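Side-chain contacts in putative kinase (Chloroflexus aurantiacus, PDB 2RHM), which is of unknown function but, as a putative kinase with the P-loop nucleoside triphosphate hydrolase fold, probably binds a nucleotide and transfers phosphate: residues A38-E41 and V42-G46; Y67-A70 and A71-Q75; V88-D91 and T92-Q96. All coordinates share one frame; numbering follows the deposited sequence.

Interaction 1: A38-E41 and V42-G46; sequences AFKE and VMFDG
Lys40 and Phe44 both carry CG anti to their own carbonyl carbon (chi1 -65° and -70°), and their side chains run alongside each other on one flank of the helix. A bend at chi3 (61°) in the lysine chain lays its methylene tail along the ring. Lys40 CE comes to 3.8 Å from Phe44 CZ. Nearer the backbone, Lys40 CB is 4.1 Å from Phe44 CE2. The lysine nitrogen is not spent on the ring: Lys40 NZ is hydrogen-bonded to Ser55 OG at the start of helix 52-75. One face of the Phe44 ring lies over the carbonyl of its partner, with Phe44 CG 3.4 Å from Lys40 O. That same oxygen, Lys40 O, takes the backbone bond from Phe44 N at 2.8 Å.

These residues belong to helix 36-47, which follows the short strand 33-35, outermost in the parallel sheet within this chain of the P-loop NTPase fold. Three more i to i+4 bonds of the alpha helix close the turns, from Val42 N to Ala38 O, Met43 N to Phe39 O and Asp45 N to Glu41 O. Val42 CG2 rests 3.4 Å from Ala38 O. Met43, a selenomethionine, brings its terminal CE to 3.8 Å from Phe39 O.

Glu41 and Asp45 have their carboxylates well apart: Glu41 OE1 is 6.4 Å from Asp45 OD2. Glu41 OE2 bonds to His135 and Asp45 OD1 to His132, and the Phe44 ring meets both imidazoles, edge-to-face with His135. The Phe39 ring packs on Met65 of its own chain and on His68 of the second subunit.

Interaction 2: Y67-A70 and A71-Q75; sequences YHTA and ATILQ
Ala71, Ile73 and Leu74 each give a backbone N-H to the residue four positions earlier. The tightest of these bonds runs from Leu74 N to Ala70 O, 2.9 Å and nearly straight at 168°. Ile73 N reaches Thr69 O at 3.2 Å. Ala71 N meets Tyr67 O at a more bent 145°.

One contact joins side chain to side chain. Thr69 and Ile73 are four residues apart and their side chains cross at a slant, CG2 of the threonine 4.0 Å from CD1 of the isoleucine. The other carbons lie against backbone carbonyl oxygens. Ile73 has CG1 anti to its carbonyl carbon (chi1 -65°), which sets this branch 3.4 Å from Thr69 O. Thr72 brings its methyl CG2 to 3.3 Å from that same Thr69 O. Leu74 CG lies 3.2 Å from Ala70 O.

This is the C-terminal part of the long helix 52-75, which packs against the parallel sheet of the P-loop NTPase fold, Ala70 on Met82 of strand 80-83 and Leu34 of strand 33-35, and Ala71 on Leu98 and Ile101 of helix 88-101.

The polar side chains find partners beyond these turns: Thr69 OG1 is hydrogen-bonded to Met65 O one turn earlier, and Thr72 OG1 to Leu33 N of the second subunit. In the same interface Thr69 and Ile73 each pack on their own counterparts in that subunit.

Interaction 3: V88-D91 and T92-Q96; sequences VDLD and TERMQ
Arg94 reaches back one turn to Asp91, its NH1 donating to Asp91 OD1 at 2.8 Å in a salt bridge. The oxygen sits at the guanidinium edge, almost in its plane. From the other side the fit is less regular: NH1 approaches from above the carboxylate, 57° out of its plane. The arginine chain is extended from CG to NE (chi2 166°, chi3 -168°), and this carries the guanidinium back over Leu90. Leu90 CB lies over one face of that group, toward its rim, 3.5 Å above the plane, and Leu90 CD1 comes to 3.4 Å from Arg94 NH2. With an alanine here instead of the arginine, Asp91 OD1 is likely to lose its charged mate in these turns, and Leu90 the flat group lying over it.

Asp91 is buried, and both of its carboxylate oxygens are satisfied. OD1 also takes a hydrogen bond from Tyr67 OH of helix 52-75, while OD2 is held by Arg87 N just before the helix. The aspartate thus joins the first turn of helix 88-101 to a neighbouring helix on the same side of the parallel sheet in this P-loop NTPase fold.

Val88 O has two donors, both from Thr92. The short one is Thr92 OG1 at 2.6 Å, in the carbonyl plane and on a lone pair; the other, from Thr92 N, is weak at 3.4 Å. Arg94 N to Leu90 O is likewise weak. Where Glu93 N would look back to Asp89 O, a water steps in: it accepts from Glu93 N at 2.8 Å and donates to Asp89 O. The regular pattern returns with Met95 N to Asp91 O at 2.9 Å. The selenomethionine Met95 continues inward, packing on Leu7 and Ile9 of strand 6-12.

How the interactions relate
The three contacts come in series along the chain; none nests in or crosses another. Each is a local contact within one helix, so none closes a long loop. Interaction 1 lies on helix 36-47. Interaction 2 follows on the next helix, 52-75, and the two touch lightly where Phe39 packs near Thr69. Both also meet the second subunit. After strand 80-83, interaction 3 opens helix 88-101. It meets interaction 2 at Tyr67, which packs on Arg94 and Met95. Interactions 1 and 3 do not touch, their nearest atoms being about 12 Å apart. Helix 52-75 thus links the other two.

Interaction 1: A38-E41 and V42-G46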
# COMPACT_ATOMS: atom_id res chain seq x y z
N ALA B 38 -2.65 -7.36 -7.44
CA ALA B 38 -1.29 -7.44 -6.86
C ALA B 38 -1.37 -7.56 -5.33
O ALA B 38 -0.64 -8.35 -4.73
CB ALA B 38 -0.43 -6.25 -7.28
N PHE B 39 -2.26 -6.80 -4.72
CA PHE B 39 -2.47 -6.84 -3.27
C PHE B 39 -3.01 -8.22 -2.85
O PHE B 39 -2.59 -8.78 -1.83
CB PHE B 39 -3.45 -5.72 -2.85
CG PHE B 39 -2.81 -4.35 -2.68
CD1 PHE B 39 -1.78 -3.91 -3.49
CD2 PHE B 39 -3.32 -3.48 -1.74
CE1 PHE B 39 -1.23 -2.64 -3.31
CE2 PHE B 39 -2.77 -2.23 -1.55
CZ PHE B 39 -1.73 -1.81 -2.33
N LYS B 40 -3.94 -8.76 -3.64
CA LYS B 40 -4.52 -10.07 -3.37
C LYS B 40 -3.42 -11.12 -3.37
O LYS B 40 -3.37 -11.97 -2.47
CB LYS B 40 -5.58 -10.45 -4.38
CG LYS B 40 -6.84 -9.58 -4.38
CD LYS B 40 -7.93 -10.14 -5.33
CE LYS B 40 -8.40 -11.56 -4.94
NZ LYS B 40 -9.49 -12.04 -5.88
N GLU B 41 -2.54 -11.04 -4.36
CA GLU B 41 -1.43 -12.00 -4.47
C GLU B 41 -0.45 -11.95 -3.29
O GLU B 41 0.00 -12.99 -2.82
CB GLU B 41 -0.75 -11.87 -5.83
CG GLU B 41 -1.72 -12.30 -6.92
CD GLU B 41 -1.23 -12.08 -8.31
OE1 GLU B 41 -0.00 -12.09 -8.53
OE2 GLU B 41 -2.11 -11.94 -9.18
N VAL B 42 -0.17 -10.75 -2.80
CA VAL B 42 0.66 -10.61 -1.60
C VAL B 42 -0.06 -11.33 -0.45
O VAL B 42 0.55 -12.08 0.30
CB VAL B 42 0.92 -9.13 -1.24
CG1 VAL B 42 1.62 -9.03 0.09
CG2 VAL B 42 1.74 -8.45 -2.33
N MSE B 43 -1.37 -11.14 -0.32
CA MSE B 43 -2.12 -11.82 0.72
C MSE B 43 -2.19 -13.33 0.56
O MSE B 43 -2.11 -14.05 1.55
CB MSE B 43 -3.50 -11.21 0.89
CG MSE B 43 -3.41 -9.94 1.68
SE MSE B 43 -5.17 -9.18 2.08
CE MSE B 43 -5.30 -8.62 0.78
N PHE B 44 -2.36 -13.82 -0.67
CA PHE B 44 -2.41 -15.27 -0.88
C PHE B 44 -1.06 -15.88 -0.50
O PHE B 44 -0.98 -16.96 0.10
CB PHE B 44 -2.70 -15.61 -2.34
CG PHE B 44 -4.11 -15.30 -2.81
CD1 PHE B 44 -5.22 -15.55 -2.02
CD2 PHE B 44 -4.31 -14.82 -4.10
CE1 PHE B 44 -6.50 -15.29 -2.51
CE2 PHE B 44 -5.58 -14.56 -4.57
CZ PHE B 44 -6.67 -14.79 -3.79
N ASP B 45 0.03 -15.19 -0.84
CA ASP B 45 1.37 -15.68 -0.47
C ASP B 45 1.63 -15.69 1.04
O ASP B 45 2.25 -16.60 1.56
CB ASP B 45 2.45 -14.89 -1.21
CG ASP B 45 2.46 -15.16 -2.72
OD1 ASP B 45 1.79 -16.10 -3.21
OD2 ASP B 45 3.14 -14.42 -3.43
N GLY B 46 1.13 -14.69 1.75
CA GLY B 46 1.32 -14.62 3.19
C GLY B 46 0.35 -15.43 4.03
O GLY B 46 0.72 -15.90 5.11

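Interaction 2: Y67-A70 and A71-Q75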
# COMPACT_ATOMS: atom_id res chain seq x y z
N TYR B 67 -7.60 1.56 -0.82
CA TYR B 67 -8.07 2.86 -0.34
C TYR B 67 -7.25 3.40 0.84
O TYR B 67 -7.01 4.60 0.93
CB TYR B 67 -9.54 2.81 0.01
CG TYR B 67 -10.44 2.80 -1.20
CD1 TYR B 67 -10.68 3.96 -1.92
CD2 TYR B 67 -10.99 1.63 -1.67
CE1 TYR B 67 -11.48 3.96 -3.05
CE2 TYR B 67 -11.81 1.62 -2.80
CZ TYR B 67 -12.05 2.78 -3.49
OH TYR B 67 -12.86 2.73 -4.61
N HIS B 68 -6.82 2.51 1.73
CA HIS B 68 -6.00 2.91 2.89
C HIS B 68 -4.66 3.49 2.43
O HIS B 68 -4.21 4.55 2.88
CB HIS B 68 -5.75 1.70 3.81
CG HIS B 68 -4.74 1.96 4.88
ND1 HIS B 68 -5.04 2.66 6.03
CD2 HIS B 68 -3.42 1.64 4.97
CE1 HIS B 68 -3.96 2.75 6.79
NE2 HIS B 68 -2.97 2.13 6.17
N THR B 69 -4.03 2.78 1.51
CA THR B 69 -2.70 3.16 1.03
C THR B 69 -2.83 4.41 0.15
O THR B 69 -2.00 5.34 0.22
CB THR B 69 -2.06 1.99 0.28
OG1 THR B 69 -1.87 0.90 1.20
CG2 THR B 69 -0.71 2.37 -0.26
N ALA B 70 -3.87 4.47 -0.65
CA ALA B 70 -4.11 5.66 -1.49
C ALA B 70 -4.22 6.94 -0.68
O ALA B 70 -3.75 8.00 -1.10
CB ALA B 70 -5.36 5.49 -2.32
N ALA B 71 -4.87 6.86 0.46
CA ALA B 71 -5.12 8.06 1.25
C ALA B 71 -3.82 8.65 1.74
O ALA B 71 -3.62 9.86 1.71
CB ALA B 71 -6.02 7.73 2.41
N THR B 72 -2.91 7.80 2.22
CA THR B 72 -1.68 8.36 2.76
C THR B 72 -0.78 8.94 1.65
O THR B 72 -0.06 9.90 1.87
CB THR B 72 -0.92 7.38 3.69
OG1 THR B 72 0.11 8.09 4.39
CG2 THR B 72 -0.33 6.20 2.90
N ILE B 73 -0.83 8.35 0.46
CA ILE B 73 -0.05 8.87 -0.68
C ILE B 73 -0.62 10.20 -1.14
O ILE B 73 0.12 11.19 -1.34
CB ILE B 73 -0.04 7.85 -1.85
CG1 ILE B 73 0.69 6.57 -1.42
CG2 ILE B 73 0.62 8.42 -3.08
CD1 ILE B 73 0.62 5.48 -2.41
N LEU B 74 -1.94 10.25 -1.30
CA LEU B 74 -2.61 11.49 -1.71
C LEU B 74 -2.44 12.61 -0.69
O LEU B 74 -2.25 13.78 -1.08
CB LEU B 74 -4.10 11.23 -1.97
CG LEU B 74 -4.40 10.37 -3.21
CD1 LEU B 74 -5.86 10.01 -3.29
CD2 LEU B 74 -3.98 11.09 -4.49
N GLN B 75 -2.48 12.26 0.60
CA GLN B 75 -2.30 13.24 1.68
C GLN B 75 -0.89 13.88 1.65
O GLN B 75 -0.73 15.01 2.10
CB GLN B 75 -2.59 12.60 3.02
CG GLN B 75 -4.08 12.38 3.27
CD GLN B 75 -4.40 11.44 4.44
OE1 GLN B 75 -3.53 10.77 4.99
NE2 GLN B 75 -5.67 11.40 4.82

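Interaction 3: V88-D91 and T92-Q96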
# COMPACT_ATOMS: atom_id res chain seq x y z
N VAL B 88 -19.34 0.44 -9.75
CA VAL B 88 -20.03 1.69 -9.50
C VAL B 88 -20.82 1.64 -8.20
O VAL B 88 -20.82 2.60 -7.41
CB VAL B 88 -20.99 2.04 -10.66
CG1 VAL B 88 -21.91 3.18 -10.28
CG2 VAL B 88 -20.21 2.41 -11.92
N ASP B 89 -21.49 0.52 -7.96
CA ASP B 89 -22.39 0.45 -6.83
C ASP B 89 -21.72 0.61 -5.47
O ASP B 89 -22.34 1.16 -4.56
CB ASP B 89 -23.26 -0.82 -6.86
CG ASP B 89 -22.46 -2.12 -6.74
OD1 ASP B 89 -21.22 -2.13 -6.76
OD2 ASP B 89 -23.13 -3.17 -6.64
N LEU B 90 -20.47 0.17 -5.35
CA LEU B 90 -19.72 0.28 -4.09
C LEU B 90 -18.55 1.27 -4.12
O LEU B 90 -18.28 1.95 -3.12
CB LEU B 90 -19.19 -1.09 -3.70
CG LEU B 90 -20.22 -2.13 -3.30
CD1 LEU B 90 -19.47 -3.40 -2.88
CD2 LEU B 90 -21.11 -1.62 -2.18
N ASP B 91 -17.82 1.32 -5.23
CA ASP B 91 -16.64 2.18 -5.29
C ASP B 91 -16.92 3.67 -5.47
O ASP B 91 -16.07 4.50 -5.17
CB ASP B 91 -15.65 1.65 -6.34
CG ASP B 91 -15.02 0.33 -5.94
OD1 ASP B 91 -14.32 0.31 -4.90
OD2 ASP B 91 -15.21 -0.70 -6.64
N THR B 92 -18.11 4.02 -5.94
CA THR B 92 -18.44 5.45 -6.02
C THR B 92 -18.37 6.10 -4.64
O THR B 92 -17.74 7.16 -4.49
CB THR B 92 -19.82 5.65 -6.67
OG1 THR B 92 -19.82 4.96 -7.93
CG2 THR B 92 -20.12 7.12 -6.89
N GLU B 93 -18.99 5.48 -3.63
CA GLU B 93 -18.98 6.06 -2.29
C GLU B 93 -17.60 5.89 -1.65
O GLU B 93 -17.17 6.75 -0.86
CB GLU B 93 -20.07 5.46 -1.41
CG GLU B 93 -20.15 6.15 -0.04
CD GLU B 93 -21.36 5.73 0.76
OE1 GLU B 93 -22.23 5.03 0.21
OE2 GLU B 93 -21.45 6.11 1.95
N ARG B 94 -16.89 4.82 -1.96
CA ARG B 94 -15.53 4.71 -1.42
C ARG B 94 -14.64 5.83 -1.94
O ARG B 94 -13.81 6.35 -1.19
CB ARG B 94 -14.88 3.36 -1.68
CG ARG B 94 -15.51 2.18 -0.94
CD ARG B 94 -14.99 0.90 -1.54
NE ARG B 94 -15.73 -0.27 -1.08
CZ ARG B 94 -15.93 -1.37 -1.80
NH1 ARG B 94 -15.52 -1.46 -3.06
NH2 ARG B 94 -16.63 -2.36 -1.26
N MSE B 95 -14.79 6.19 -3.21
CA MSE B 95 -14.02 7.29 -3.80
C MSE B 95 -14.43 8.62 -3.19
O MSE B 95 -13.59 9.48 -2.95
CB MSE B 95 -14.18 7.31 -5.31
CG MSE B 95 -13.53 6.15 -5.99
SE MSE B 95 -11.63 6.42 -6.20
CE MSE B 95 -11.23 4.61 -6.89
N GLN B 96 -15.71 8.80 -2.93
CA GLN B 96 -16.16 10.01 -2.24
C GLN B 96 -15.56 10.13 -0.85
O GLN B 96 -15.13 11.20 -0.45
CB GLN B 96 -17.68 10.03 -2.18
CG GLN B 96 -18.26 10.42 -3.51
CD GLN B 96 -19.71 10.05 -3.67
OE1 GLN B 96 -20.37 9.62 -2.73
NE2 GLN B 96 -20.21 10.19 -4.89
O HOH W 1 -21.17 3.74 -4.19